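Long-range contacts in paenibacillus xanthan lyase (Paenibacillus, PDB 6F2P), which cleaves the polysaccharide xanthan as a lyase of polysaccharide lyase family 8, and carries a Golvesin-type domain at its C-terminal end: residues 904-909 against 1033-1038; 960-965 against 1008-1013. All blocks are in the same frame, centred on the assembly; numbering follows the deposited sequence.

Contact 1 of 2, residues 904-909 against 1033-1038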
loop_
_atom_site.group_PDB
_atom_site.type_symbol
_atom_site.label_atom_id
_atom_site.label_comp_id
_atom_site.label_asym_id
_atom_site.label_seq_id
_atom_site.Cartn_x
_atom_site.Cartn_y
_atom_site.Cartn_z
ATOM N N ASP A 904 14.060 38.392 -8.387
ATOM C CA ASP A 904 12.834 38.384 -7.593
ATOM C C ASP A 904 12.487 39.744 -7.011
ATOM O O ASP A 904 11.310 40.088 -6.883
ATOM C CB ASP A 904 12.950 37.398 -6.424
ATOM C CG ASP A 904 13.262 35.981 -6.871
ATOM O OD1 ASP A 904 12.630 35.508 -7.846
ATOM O OD2 ASP A 904 14.144 35.352 -6.233
ATOM N N THR A 905 13.512 40.509 -6.642
ATOM C CA THR A 905 13.310 41.682 -5.789
ATOM C C THR A 905 13.441 43.035 -6.492
ATOM O O THR A 905 12.727 43.971 -6.152
ATOM C CB THR A 905 14.213 41.640 -4.529
ATOM O OG1 THR A 905 15.556 41.305 -4.901
ATOM C CG2 THR A 905 13.703 40.602 -3.546
ATOM N N THR A 906 14.342 43.136 -7.465
ATOM C CA THR A 906 14.512 44.375 -8.220
ATOM C C THR A 906 13.203 44.819 -8.891
ATOM O O THR A 906 12.523 44.016 -9.527
ATOM C CB THR A 906 15.631 44.242 -9.278
ATOM O OG1 THR A 906 16.880 43.967 -8.627
ATOM C CG2 THR A 906 15.760 45.532 -10.090
ATOM N N VAL A 907 12.843 46.089 -8.721
ATOM C CA VAL A 907 11.621 46.628 -9.314
ATOM C C VAL A 907 11.915 47.848 -10.190
ATOM O O VAL A 907 12.659 48.735 -9.781
ATOM C CB VAL A 907 10.601 47.037 -8.237
ATOM C CG1 VAL A 907 9.339 47.574 -8.892
ATOM C CG2 VAL A 907 10.272 45.856 -7.333
ATOM N N ILE A 908 11.352 47.883 -11.396
ATOM C CA ILE A 908 11.495 49.043 -12.277
ATOM C C ILE A 908 10.139 49.666 -12.598
ATOM O O ILE A 908 9.184 48.962 -12.921
ATOM C CB ILE A 908 12.185 48.685 -13.607
ATOM C CG1 ILE A 908 13.587 48.135 -13.356
ATOM C CG2 ILE A 908 12.237 49.906 -14.535
ATOM C CD1 ILE A 908 14.368 47.821 -14.629
ATOM N N VAL A 909 10.052 50.988 -12.495
ATOM C CA VAL A 909 8.828 51.686 -12.868
ATOM C C VAL A 909 9.108 52.715 -13.954
ATOM O O VAL A 909 9.914 53.619 -13.758
ATOM C CB VAL A 909 8.170 52.365 -11.662
ATOM C CG1 VAL A 909 6.793 52.855 -12.037
ATOM C CG2 VAL A 909 8.078 51.394 -10.498
ATOM N N ALA A 1033 12.265 56.944 -15.395
ATOM C CA ALA A 1033 12.165 55.677 -14.673
ATOM C C ALA A 1033 12.965 55.609 -13.360
ATOM O O ALA A 1033 14.017 56.246 -13.212
ATOM C CB ALA A 1033 12.545 54.512 -15.589
ATOM N N VAL A 1034 12.441 54.826 -12.416
ATOM C CA VAL A 1034 13.130 54.520 -11.167
ATOM C C VAL A 1034 13.377 53.014 -11.045
ATOM O O VAL A 1034 12.702 52.210 -11.694
ATOM C CB VAL A 1034 12.328 55.003 -9.941
ATOM C CG1 VAL A 1034 11.985 56.477 -10.079
ATOM C CG2 VAL A 1034 11.063 54.180 -9.777
ATOM N N LYS A 1035 14.349 52.635 -10.220
ATOM C CA LYS A 1035 14.647 51.223 -9.985
ATOM C C LYS A 1035 15.129 50.973 -8.563
ATOM O O LYS A 1035 16.127 51.538 -8.122
ATOM C CB LYS A 1035 15.683 50.688 -10.982
ATOM C CG LYS A 1035 15.978 49.207 -10.806
ATOM C CD LYS A 1035 16.777 48.622 -11.967
ATOM C CE LYS A 1035 18.212 49.116 -11.991
ATOM N NZ LYS A 1035 19.058 48.322 -12.938
ATOM N N LEU A 1036 14.406 50.125 -7.846
ATOM C CA LEU A 1036 14.818 49.725 -6.513
ATOM C C LEU A 1036 15.607 48.423 -6.614
ATOM O O LEU A 1036 15.165 47.457 -7.241
ATOM C CB LEU A 1036 13.604 49.556 -5.589
ATOM C CG LEU A 1036 13.048 50.801 -4.883
ATOM C CD1 LEU A 1036 12.711 51.900 -5.869
ATOM C CD2 LEU A 1036 11.825 50.448 -4.052
ATOM N N VAL A 1037 16.792 48.408 -6.019
ATOM C CA VAL A 1037 17.600 47.204 -6.004
ATOM C C VAL A 1037 17.881 46.804 -4.568
ATOM O O VAL A 1037 18.432 47.586 -3.795
ATOM C CB VAL A 1037 18.928 47.409 -6.728
ATOM C CG1 VAL A 1037 19.655 46.073 -6.849
ATOM C CG2 VAL A 1037 18.690 48.031 -8.098
ATOM N N LYS A 1038 17.500 45.584 -4.210
ATOM C CA LYS A 1038 17.648 45.128 -2.836
ATOM C C LYS A 1038 19.119 44.952 -2.432
ATOM O O LYS A 1038 19.944 44.494 -3.218
ATOM C CB LYS A 1038 16.842 43.847 -2.596
ATOM C CG LYS A 1038 16.737 43.473 -1.127
ATOM C CD LYS A 1038 15.527 42.610 -0.816
ATOM C CE LYS A 1038 15.525 42.229 0.655
ATOM N NZ LYS A 1038 16.790 41.512 1.005
HETATM O O HOH W 1 16.996 43.487 -5.904
#
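Val909, Thr906 and Lys1035 bury the most surface where strand 907-909, just after a short helix, runs antiparallel to strand 1033-1038 within the Golvesin C-terminal domain, pairing one of its early strands with the last strand of the chain. Val909 sits in a hydrogen-bonded pair with Val1034: its N reaches Val1034 O at 3.0 Å, while its O receives Val1034 N at 3.1 Å. Their side chains lie side by side on the inner face, Val909 CB against Val1034 CG2 at 3.9 Å, and Phe952 packs on both. One pair along, Ile908 and Lys1035 share the other face. Lys1035 leaves the backbone with CG anti to its N (chi1 -178°) and runs alongside Ile908, CD lying 3.5 Å from Ile908 CG1. A bend at chi3 (71°) follows, and the ammonium end has a cation-pi partner in Trp1002. Thr906, where the chain leaves the helix, turns CG2 anti to its own N; this methyl lies 3.8 Å from Lys1035 CG, crossing that chain obliquely. Thr906 OG1 instead hydrogen-bonds to a water 2.8 Å away. The same water accepts a hydrogen bond from Lys1038 N and is hydrogen-bonded to Thr905 OG1, so three protein atoms grip it. Direct amide pairing thus gives way to a water-mediated join at the helix end, while the methylene stem of Lys1035 packs along the sheet.

Contact 2 of 2, residues 960-965 against 1008-1013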
loop_
_atom_site.group_PDB
_atom_site.type_symbol
_atom_site.label_atom_id
_atom_site.label_comp_id
_atom_site.label_asym_id
_atom_site.label_seq_id
_atom_site.Cartn_x
_atom_site.Cartn_y
_atom_site.Cartn_z
ATOM N N GLY A 960 12.762 45.319 3.310
ATOM C CA GLY A 960 14.209 45.338 3.395
ATOM C C GLY A 960 14.831 46.635 2.933
ATOM O O GLY A 960 14.148 47.651 2.799
ATOM N N THR A 961 16.137 46.594 2.687
ATOM C CA THR A 961 16.872 47.781 2.275
ATOM C C THR A 961 17.048 47.811 0.761
ATOM O O THR A 961 17.493 46.833 0.156
ATOM C CB THR A 961 18.243 47.844 2.961
ATOM O OG1 THR A 961 18.059 47.797 4.380
ATOM C CG2 THR A 961 18.961 49.127 2.599
ATOM N N TYR A 962 16.696 48.939 0.156
ATOM C CA TYR A 962 16.735 49.071 -1.295
ATOM C C TYR A 962 17.438 50.335 -1.768
ATOM O O TYR A 962 17.088 51.445 -1.354
ATOM C CB TYR A 962 15.322 49.103 -1.858
ATOM C CG TYR A 962 14.597 47.793 -1.836
ATOM C CD1 TYR A 962 13.881 47.397 -0.718
ATOM C CD2 TYR A 962 14.604 46.959 -2.945
ATOM C CE1 TYR A 962 13.203 46.200 -0.699
ATOM C CE2 TYR A 962 13.927 45.762 -2.938
ATOM C CZ TYR A 962 13.227 45.388 -1.813
ATOM O OH TYR A 962 12.547 44.196 -1.806
ATOM N N GLN A 963 18.407 50.157 -2.662
ATOM C CA GLN A 963 19.010 51.265 -3.392
ATOM C C GLN A 963 18.018 51.850 -4.395
ATOM O O GLN A 963 17.407 51.121 -5.179
ATOM C CB GLN A 963 20.275 50.802 -4.106
ATOM C CG GLN A 963 21.373 50.405 -3.152
ATOM C CD GLN A 963 22.664 50.077 -3.859
ATOM O OE1 GLN A 963 22.661 49.639 -5.011
ATOM N NE2 GLN A 963 23.785 50.295 -3.175
ATOM N N VAL A 964 17.855 53.169 -4.360
ATOM C CA VAL A 964 16.915 53.847 -5.249
ATOM C C VAL A 964 17.641 54.551 -6.404
ATOM O O VAL A 964 18.372 55.520 -6.188
ATOM C CB VAL A 964 16.041 54.853 -4.463
ATOM C CG1 VAL A 964 15.150 55.644 -5.398
ATOM C CG2 VAL A 964 15.209 54.130 -3.413
ATOM N N TYR A 965 17.451 54.046 -7.624
ATOM C CA TYR A 965 18.047 54.654 -8.818
ATOM C C TYR A 965 17.024 55.414 -9.649
ATOM O O TYR A 965 15.826 55.155 -9.565
ATOM C CB TYR A 965 18.702 53.603 -9.708
ATOM C CG TYR A 965 19.856 52.873 -9.074
ATOM C CD1 TYR A 965 19.636 51.795 -8.229
ATOM C CD2 TYR A 965 21.166 53.248 -9.334
ATOM C CE1 TYR A 965 20.685 51.120 -7.648
ATOM C CE2 TYR A 965 22.226 52.574 -8.758
ATOM C CZ TYR A 965 21.976 51.507 -7.916
ATOM O OH TYR A 965 23.016 50.819 -7.335
ATOM N N TYR A 1008 17.390 53.180 1.313
ATOM C CA TYR A 1008 16.393 53.310 2.377
ATOM C C TYR A 1008 15.727 51.982 2.704
ATOM O O TYR A 1008 15.828 51.022 1.940
ATOM C CB TYR A 1008 15.321 54.335 1.977
ATOM C CG TYR A 1008 15.894 55.655 1.515
ATOM C CD1 TYR A 1008 16.129 56.685 2.417
ATOM C CD2 TYR A 1008 16.213 55.870 0.174
ATOM C CE1 TYR A 1008 16.665 57.890 2.003
ATOM C CE2 TYR A 1008 16.750 57.076 -0.251
ATOM C CZ TYR A 1008 16.974 58.082 0.669
ATOM O OH TYR A 1008 17.511 59.282 0.260
ATOM N N SER A 1009 15.050 51.932 3.847
ATOM C CA SER A 1009 14.264 50.761 4.213
ATOM C C SER A 1009 12.863 50.902 3.657
ATOM O O SER A 1009 12.218 51.928 3.832
ATOM C CB SER A 1009 14.190 50.605 5.730
ATOM O OG SER A 1009 15.453 50.266 6.263
ATOM N N PHE A 1010 12.393 49.869 2.975
ATOM C CA PHE A 1010 11.023 49.858 2.485
ATOM C C PHE A 1010 10.270 48.662 3.053
ATOM O O PHE A 1010 10.851 47.604 3.296
ATOM C CB PHE A 1010 10.988 49.788 0.958
ATOM C CG PHE A 1010 11.486 51.025 0.273
ATOM C CD1 PHE A 1010 10.626 52.085 0.016
ATOM C CD2 PHE A 1010 12.810 51.120 -0.142
ATOM C CE1 PHE A 1010 11.080 53.230 -0.636
ATOM C CE2 PHE A 1010 13.276 52.260 -0.791
ATOM C CZ PHE A 1010 12.407 53.317 -1.040
ATOM N N ASN A 1011 8.972 48.837 3.261
ATOM C CA ASN A 1011 8.111 47.717 3.596
ATOM C C ASN A 1011 7.608 47.075 2.315
ATOM O O ASN A 1011 7.494 47.739 1.282
ATOM C CB ASN A 1011 6.929 48.175 4.453
ATOM C CG ASN A 1011 7.365 48.741 5.792
ATOM O OD1 ASN A 1011 7.284 49.948 6.024
ATOM N ND2 ASN A 1011 7.829 47.870 6.681
ATOM N N ALA A 1012 7.330 45.779 2.377
ATOM C CA ALA A 1012 6.690 45.101 1.265
ATOM C C ALA A 1012 5.327 45.748 1.030
ATOM O O ALA A 1012 4.587 46.016 1.977
ATOM C CB ALA A 1012 6.548 43.617 1.556
ATOM N N GLY A 1013 5.009 46.026 -0.228
ATOM C CA GLY A 1013 3.750 46.669 -0.546
ATOM C C GLY A 1013 3.925 47.930 -1.367
ATOM O O GLY A 1013 4.911 48.067 -2.097
#
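Gly960 O is gripped twice: Phe1010 N gives it a nearly straight hydrogen bond of 2.8 Å, almost along the C=O axis, and the CA-H of Ser1009 adds a weaker contact. This opens a short antiparallel ladder between strands 960-965 and 1008-1010, in a domain whose two facing antiparallel sheets are consistent with a galactose-binding-like beta-sandwich. Gly960 N returns the bond to Phe1010 O, closing a hydrogen-bonded pair. The glycine backbone (phi 160°, psi -164°) would press any CB against the carbonyl O of Ser959. Tyr962 and Tyr1008 form the second such pair, with Tyr962 N to Tyr1008 O at 2.9 Å.

Apolar contact gathers round Phe1010 on the face turned to strand 978-984, where Val982 and His984 also touch its ring. Its CG stands anti to its own carbonyl carbon (chi1 -69°), and the ring crosses the Tyr962 side chain obliquely, CD2 lying 3.7 Å from Tyr962 CB. Val964 comes in at the ring's edge, near its plane, CG2 being 3.8 Å from Phe1010 CE2. An alanine in place of Phe1010 would probably loosen the inner face, since both the Tyr962 CB and Val964 CG2 contacts would be lost along with those to Val982 and His984. The Tyr962 hydroxyl is hydrogen-bonded to Ile958 O. On the outer face Thr961 and Ser1009 meet more loosely. Tyr1008 N completes its hydrogen bond to Tyr962 O at 3.2 Å from above the carbonyl plane.

Overall arrangement
The two contacts illustrate how one sheet is built from chain segments distant in sequence. Strands 1030-1039 and 960-967 are neighbours in it, so contact 1 adds strand 907-910 on one side of the shared core strands and contact 2 adds strand 1003-1010 on the other. Probable hydrogen bonds join them, Val1037 O to Gln963 N at 2.8 Å being one. Both are partly buried, each with an inner face against the second sheet and a more accessible outer one. Contact 1 packs aliphatic branches inside and ends in a bound water beside Lys1038; contact 2 packs aromatic rings inside and small hydroxyl side chains outside.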